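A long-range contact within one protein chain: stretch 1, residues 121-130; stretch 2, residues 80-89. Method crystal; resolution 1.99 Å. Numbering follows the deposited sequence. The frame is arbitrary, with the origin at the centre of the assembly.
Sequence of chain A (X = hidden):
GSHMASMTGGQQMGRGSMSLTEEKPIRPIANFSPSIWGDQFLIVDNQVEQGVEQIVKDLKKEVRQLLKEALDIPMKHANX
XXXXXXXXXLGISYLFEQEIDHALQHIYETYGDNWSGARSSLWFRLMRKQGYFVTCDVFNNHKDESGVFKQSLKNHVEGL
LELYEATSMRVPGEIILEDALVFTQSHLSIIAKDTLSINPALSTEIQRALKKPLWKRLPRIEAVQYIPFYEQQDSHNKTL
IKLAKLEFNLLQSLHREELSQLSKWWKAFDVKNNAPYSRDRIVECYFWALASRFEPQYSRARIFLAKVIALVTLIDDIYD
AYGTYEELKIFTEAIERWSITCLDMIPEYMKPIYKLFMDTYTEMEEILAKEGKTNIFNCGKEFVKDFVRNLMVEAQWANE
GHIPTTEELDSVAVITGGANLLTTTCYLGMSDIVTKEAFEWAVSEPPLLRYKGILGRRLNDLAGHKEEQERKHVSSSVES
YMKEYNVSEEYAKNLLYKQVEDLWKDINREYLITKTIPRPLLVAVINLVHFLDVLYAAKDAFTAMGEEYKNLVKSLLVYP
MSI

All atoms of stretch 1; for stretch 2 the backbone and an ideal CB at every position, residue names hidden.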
# COMPACT_ATOMS: atom_id res chain seq x y z
N SER A 121 -19.04 2.26 -15.55
CA SER A 121 -18.17 2.78 -14.49
C SER A 121 -17.24 1.70 -13.93
O SER A 121 -16.07 1.95 -13.60
CB SER A 121 -19.02 3.37 -13.36
OG SER A 121 -19.74 4.50 -13.82
N LEU A 122 -17.77 0.49 -13.81
CA LEU A 122 -16.97 -0.63 -13.30
C LEU A 122 -15.91 -1.02 -14.32
O LEU A 122 -14.76 -1.28 -13.98
CB LEU A 122 -17.88 -1.83 -12.98
CG LEU A 122 -17.14 -3.10 -12.55
CD1 LEU A 122 -16.32 -2.81 -11.28
CD2 LEU A 122 -18.09 -4.26 -12.33
N TRP A 123 -16.29 -1.03 -15.59
CA TRP A 123 -15.34 -1.36 -16.64
C TRP A 123 -14.16 -0.41 -16.58
O TRP A 123 -13.00 -0.84 -16.62
CB TRP A 123 -16.01 -1.29 -18.01
CG TRP A 123 -15.04 -1.23 -19.17
CD1 TRP A 123 -14.41 -2.28 -19.77
CD2 TRP A 123 -14.60 -0.05 -19.86
NE1 TRP A 123 -13.60 -1.83 -20.80
CE2 TRP A 123 -13.69 -0.46 -20.87
CE3 TRP A 123 -14.87 1.32 -19.72
CZ2 TRP A 123 -13.08 0.43 -21.74
CZ3 TRP A 123 -14.25 2.22 -20.58
CH2 TRP A 123 -13.37 1.77 -21.58
N PHE A 124 -14.45 0.88 -16.44
CA PHE A 124 -13.42 1.91 -16.46
C PHE A 124 -12.41 1.67 -15.34
O PHE A 124 -11.20 1.70 -15.56
CB PHE A 124 -14.09 3.29 -16.33
CG PHE A 124 -13.13 4.43 -16.17
CD1 PHE A 124 -12.55 5.03 -17.28
CD2 PHE A 124 -12.83 4.93 -14.91
CE1 PHE A 124 -11.67 6.11 -17.13
CE2 PHE A 124 -11.97 6.00 -14.75
CZ PHE A 124 -11.38 6.60 -15.87
N ARG A 125 -12.93 1.46 -14.14
CA ARG A 125 -12.06 1.29 -12.98
C ARG A 125 -11.24 0.00 -13.03
O ARG A 125 -10.04 0.01 -12.73
CB ARG A 125 -12.89 1.35 -11.69
CG ARG A 125 -12.06 1.14 -10.44
CD ARG A 125 -12.87 1.36 -9.17
NE ARG A 125 -13.92 0.34 -8.99
CZ ARG A 125 -13.68 -0.93 -8.65
NH1 ARG A 125 -12.43 -1.34 -8.45
NH2 ARG A 125 -14.69 -1.78 -8.50
N LEU A 126 -11.87 -1.11 -13.41
CA LEU A 126 -11.14 -2.38 -13.52
C LEU A 126 -10.09 -2.35 -14.61
O LEU A 126 -9.00 -2.94 -14.46
CB LEU A 126 -12.10 -3.56 -13.77
CG LEU A 126 -13.15 -3.93 -12.74
CD1 LEU A 126 -13.85 -5.25 -13.17
CD2 LEU A 126 -12.55 -4.06 -11.34
N MET A 127 -10.39 -1.67 -15.72
CA MET A 127 -9.38 -1.52 -16.76
C MET A 127 -8.17 -0.74 -16.24
O MET A 127 -7.03 -1.18 -16.37
CB MET A 127 -9.97 -0.84 -18.01
CG MET A 127 -10.93 -1.73 -18.81
SD MET A 127 -10.16 -3.21 -19.52
CE MET A 127 -10.62 -4.44 -18.33
N ARG A 128 -8.41 0.42 -15.63
CA ARG A 128 -7.31 1.27 -15.14
C ARG A 128 -6.54 0.59 -14.01
O ARG A 128 -5.32 0.71 -13.94
CB ARG A 128 -7.82 2.65 -14.69
CG ARG A 128 -8.13 3.57 -15.89
CD ARG A 128 -8.09 5.06 -15.52
NE ARG A 128 -8.22 5.88 -16.73
CZ ARG A 128 -8.28 7.21 -16.72
NH1 ARG A 128 -8.18 7.86 -15.57
NH2 ARG A 128 -8.44 7.89 -17.86
N LYS A 129 -7.24 -0.12 -13.14
CA LYS A 129 -6.57 -0.89 -12.09
C LYS A 129 -5.62 -1.92 -12.70
O LYS A 129 -4.56 -2.21 -12.15
CB LYS A 129 -7.60 -1.56 -11.19
CG LYS A 129 -7.05 -2.48 -10.08
CD LYS A 129 -8.19 -2.99 -9.17
CE LYS A 129 -7.71 -4.04 -8.15
NZ LYS A 129 -6.29 -3.82 -7.75
N GLN A 130 -5.99 -2.45 -13.86
CA GLN A 130 -5.19 -3.46 -14.56
C GLN A 130 -4.03 -2.80 -15.31
O GLN A 130 -3.13 -3.48 -15.83
CB GLN A 130 -6.09 -4.28 -15.50
CG GLN A 130 -5.47 -5.54 -16.09
CD GLN A 130 -5.21 -6.63 -15.07
OE1 GLN A 130 -5.58 -6.51 -13.89
NE2 GLN A 130 -4.56 -7.70 -15.51
N UNK A 80 -19.31 -10.68 -16.24
CA UNK A 80 -17.94 -11.13 -15.99
C UNK A 80 -17.17 -10.08 -15.21
O UNK A 80 -16.43 -10.40 -14.25
CB UNK A 80 -17.22 -11.44 -17.31
N UNK A 81 -17.34 -8.82 -15.59
CA UNK A 81 -16.65 -7.73 -14.89
C UNK A 81 -17.11 -7.69 -13.44
O UNK A 81 -16.30 -7.47 -12.55
CB UNK A 81 -16.91 -6.39 -15.57
N UNK A 82 -18.41 -7.89 -13.22
CA UNK A 82 -18.94 -7.90 -11.87
C UNK A 82 -18.36 -9.04 -11.04
O UNK A 82 -18.06 -8.86 -9.84
CB UNK A 82 -20.47 -8.00 -11.91
N UNK A 83 -18.21 -10.20 -11.66
CA UNK A 83 -17.64 -11.36 -10.97
C UNK A 83 -16.18 -11.10 -10.62
O UNK A 83 -15.73 -11.42 -9.51
CB UNK A 83 -17.76 -12.62 -11.83
N UNK A 84 -15.44 -10.51 -11.57
CA UNK A 84 -14.04 -10.16 -11.34
C UNK A 84 -13.96 -9.20 -10.17
O UNK A 84 -13.15 -9.38 -9.25
CB UNK A 84 -13.41 -9.55 -12.59
N UNK A 85 -14.80 -8.18 -10.18
CA UNK A 85 -14.82 -7.21 -9.07
C UNK A 85 -15.07 -7.88 -7.71
O UNK A 85 -14.46 -7.54 -6.70
CB UNK A 85 -15.90 -6.15 -9.32
N UNK A 86 -16.00 -8.83 -7.68
CA UNK A 86 -16.33 -9.47 -6.41
C UNK A 86 -15.16 -10.33 -5.93
O UNK A 86 -14.80 -10.33 -4.75
CB UNK A 86 -17.60 -10.32 -6.55
N UNK A 87 -14.55 -11.05 -6.86
CA UNK A 87 -13.38 -11.86 -6.51
C UNK A 87 -12.27 -10.97 -5.95
O UNK A 87 -11.63 -11.31 -4.95
CB UNK A 87 -12.88 -12.64 -7.73
N UNK A 88 -12.06 -9.80 -6.56
CA UNK A 88 -10.98 -8.91 -6.14
C UNK A 88 -11.27 -8.31 -4.77
O UNK A 88 -10.41 -8.28 -3.88
CB UNK A 88 -10.77 -7.80 -7.17
N UNK A 89 -12.49 -7.82 -4.59
CA UNK A 89 -12.87 -7.22 -3.32
C UNK A 89 -13.00 -8.23 -2.20
O UNK A 89 -12.81 -7.89 -1.02
CB UNK A 89 -14.19 -6.46 -3.48

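Positions 80 to 89 are all helical, with phi/psi values near -65/-42. The axis of this helix passes 10.0 Å from that of helix 121-129, at 54°. Glycine and proline are unlikely choices along it.

Position 80 is out of reach of stretch 1. The visible atoms set no preference beyond a helix former. It is Leu80.

Position 81 points toward stretch 1. Its ideal CB lies 4.1 Å from both Leu126 CD1 and Leu122 CD2, and 5.4 Å from Trp123 CA. Everything nearby is apolar, so Leu, Ile, Met or Val would suit. The residue is Leu81, with chi1 m and chi2 t. Its CD1 packs 3.6 Å from Trp123 CB and lies at the edge of the indole, near the ring plane. Its CD2 is 3.9 Å from Leu126 CD1. Of the residues of stretch 2, it has the largest area covered by stretch 1.

Position 82 points away, yet its ideal CB is 4.5 Å from Leu122 CD2. A long chain could graze that leucine and run on past it; Lys, Arg, Gln or Glu would all do. The residue is Lys82. Its CD lies 4.2 Å from Leu122 CD2, and its NZ bonds within the helix to position 86.

Position 83 points away, with no atom of stretch 1 within 5.5 Å of the ideal CB. Many residues fit; it is Leu83.

Position 84 points toward stretch 1, with its ideal CB 4.4 Å from Leu126 CD1. A modest apolar residue such as Val, Ala or Ile is reasonable. Val84 is found, and its CG1 lies 4.2 Å from Leu126 CD1.

Position 85 also points toward stretch 1. The ideal CB is 3.9 Å from Leu122 CD1, 4.4 Å from Leu126 CD2 and 4.6 Å from Arg125 NH2. The guanidinium calls for an acid; Asp is a natural fit at this short distance, with Asn a neutral alternative. The residue is Asp85. Arg125 NH2 donates to Asp85 OD1 at 2.9 Å, forming a salt bridge at the guanidinium edge. A water donates to Asp85 OD1 and accepts from Arg125 NH1.

Position 86 is out of reach, so the visible atoms decide little. Glu86 takes it, and Glu86 OE2 forms a salt bridge with Lys82 NZ at 2.8 Å.

Position 87 is likewise out of reach and unconstrained by stretch 1. It is Ile87.

Position 88 points toward stretch 1, with its ideal CB 4.9 Å from Lys129 CE. Leu126 and the Lys129 chain leave room for a long residue: Gln, Glu or Met. It is Gln88. Its OE1 lies 3.3 Å from Leu126 CD2, helping to enclose Leu126 as a knob among Leu81, Val84, Asp85 and Gln88. The water at Asp85 also donates to Gln88 OE1. A second water joins Gln88 NE2 to Leu126 O.

Position 89 points sideways, with nothing of stretch 1 within 5.5 Å of its ideal CB. Long polar chains suit. Arg89 bonds elsewhere in the structure.

Stretch 2 80-89: LLKLVDEIQR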
# COMPACT_ATOMS: atom_id res chain seq x y z
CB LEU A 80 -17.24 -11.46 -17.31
CG LEU A 80 -15.72 -11.74 -17.29
CD1 LEU A 80 -15.34 -12.93 -16.42
CD2 LEU A 80 -15.22 -11.99 -18.69
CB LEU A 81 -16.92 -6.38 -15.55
CG LEU A 81 -16.26 -6.18 -16.92
CD1 LEU A 81 -16.63 -4.80 -17.44
CD2 LEU A 81 -14.75 -6.32 -16.79
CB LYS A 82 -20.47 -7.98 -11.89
CG LYS A 82 -21.13 -7.76 -10.54
CD LYS A 82 -20.58 -6.49 -9.86
CE LYS A 82 -21.48 -6.00 -8.72
NZ LYS A 82 -21.42 -6.87 -7.51
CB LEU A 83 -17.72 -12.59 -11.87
CG LEU A 83 -17.25 -13.93 -11.32
CD1 LEU A 83 -17.89 -14.22 -9.97
CD2 LEU A 83 -17.63 -15.03 -12.31
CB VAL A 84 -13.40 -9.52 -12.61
CG1 VAL A 84 -12.05 -8.90 -12.28
CG2 VAL A 84 -13.26 -10.55 -13.73
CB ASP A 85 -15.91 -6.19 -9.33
CG ASP A 85 -16.00 -5.13 -8.27
OD1 ASP A 85 -14.94 -4.56 -7.91
OD2 ASP A 85 -17.12 -4.83 -7.81
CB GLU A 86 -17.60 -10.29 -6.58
CG GLU A 86 -18.82 -9.44 -6.81
CD GLU A 86 -20.02 -10.26 -7.22
OE1 GLU A 86 -19.87 -11.50 -7.31
OE2 GLU A 86 -21.10 -9.67 -7.45
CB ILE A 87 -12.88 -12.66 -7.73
CG1 ILE A 87 -13.94 -13.69 -8.13
CG2 ILE A 87 -11.55 -13.35 -7.41
CD1 ILE A 87 -13.67 -14.35 -9.52
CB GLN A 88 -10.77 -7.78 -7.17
CG GLN A 88 -10.12 -8.23 -8.48
CD GLN A 88 -10.05 -7.10 -9.51
OE1 GLN A 88 -10.79 -6.12 -9.43
NE2 GLN A 88 -9.16 -7.25 -10.48
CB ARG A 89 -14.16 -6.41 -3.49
CG ARG A 89 -14.02 -5.32 -4.58
CD ARG A 89 -15.27 -4.49 -4.66
NE ARG A 89 -15.41 -3.67 -3.47
CZ ARG A 89 -16.24 -2.64 -3.37
NH1 ARG A 89 -17.04 -2.32 -4.38
NH2 ARG A 89 -16.28 -1.92 -2.25
O HOH W 1 -12.15 -4.39 -7.64
O HOH W 2 -8.49 -4.92 -12.33
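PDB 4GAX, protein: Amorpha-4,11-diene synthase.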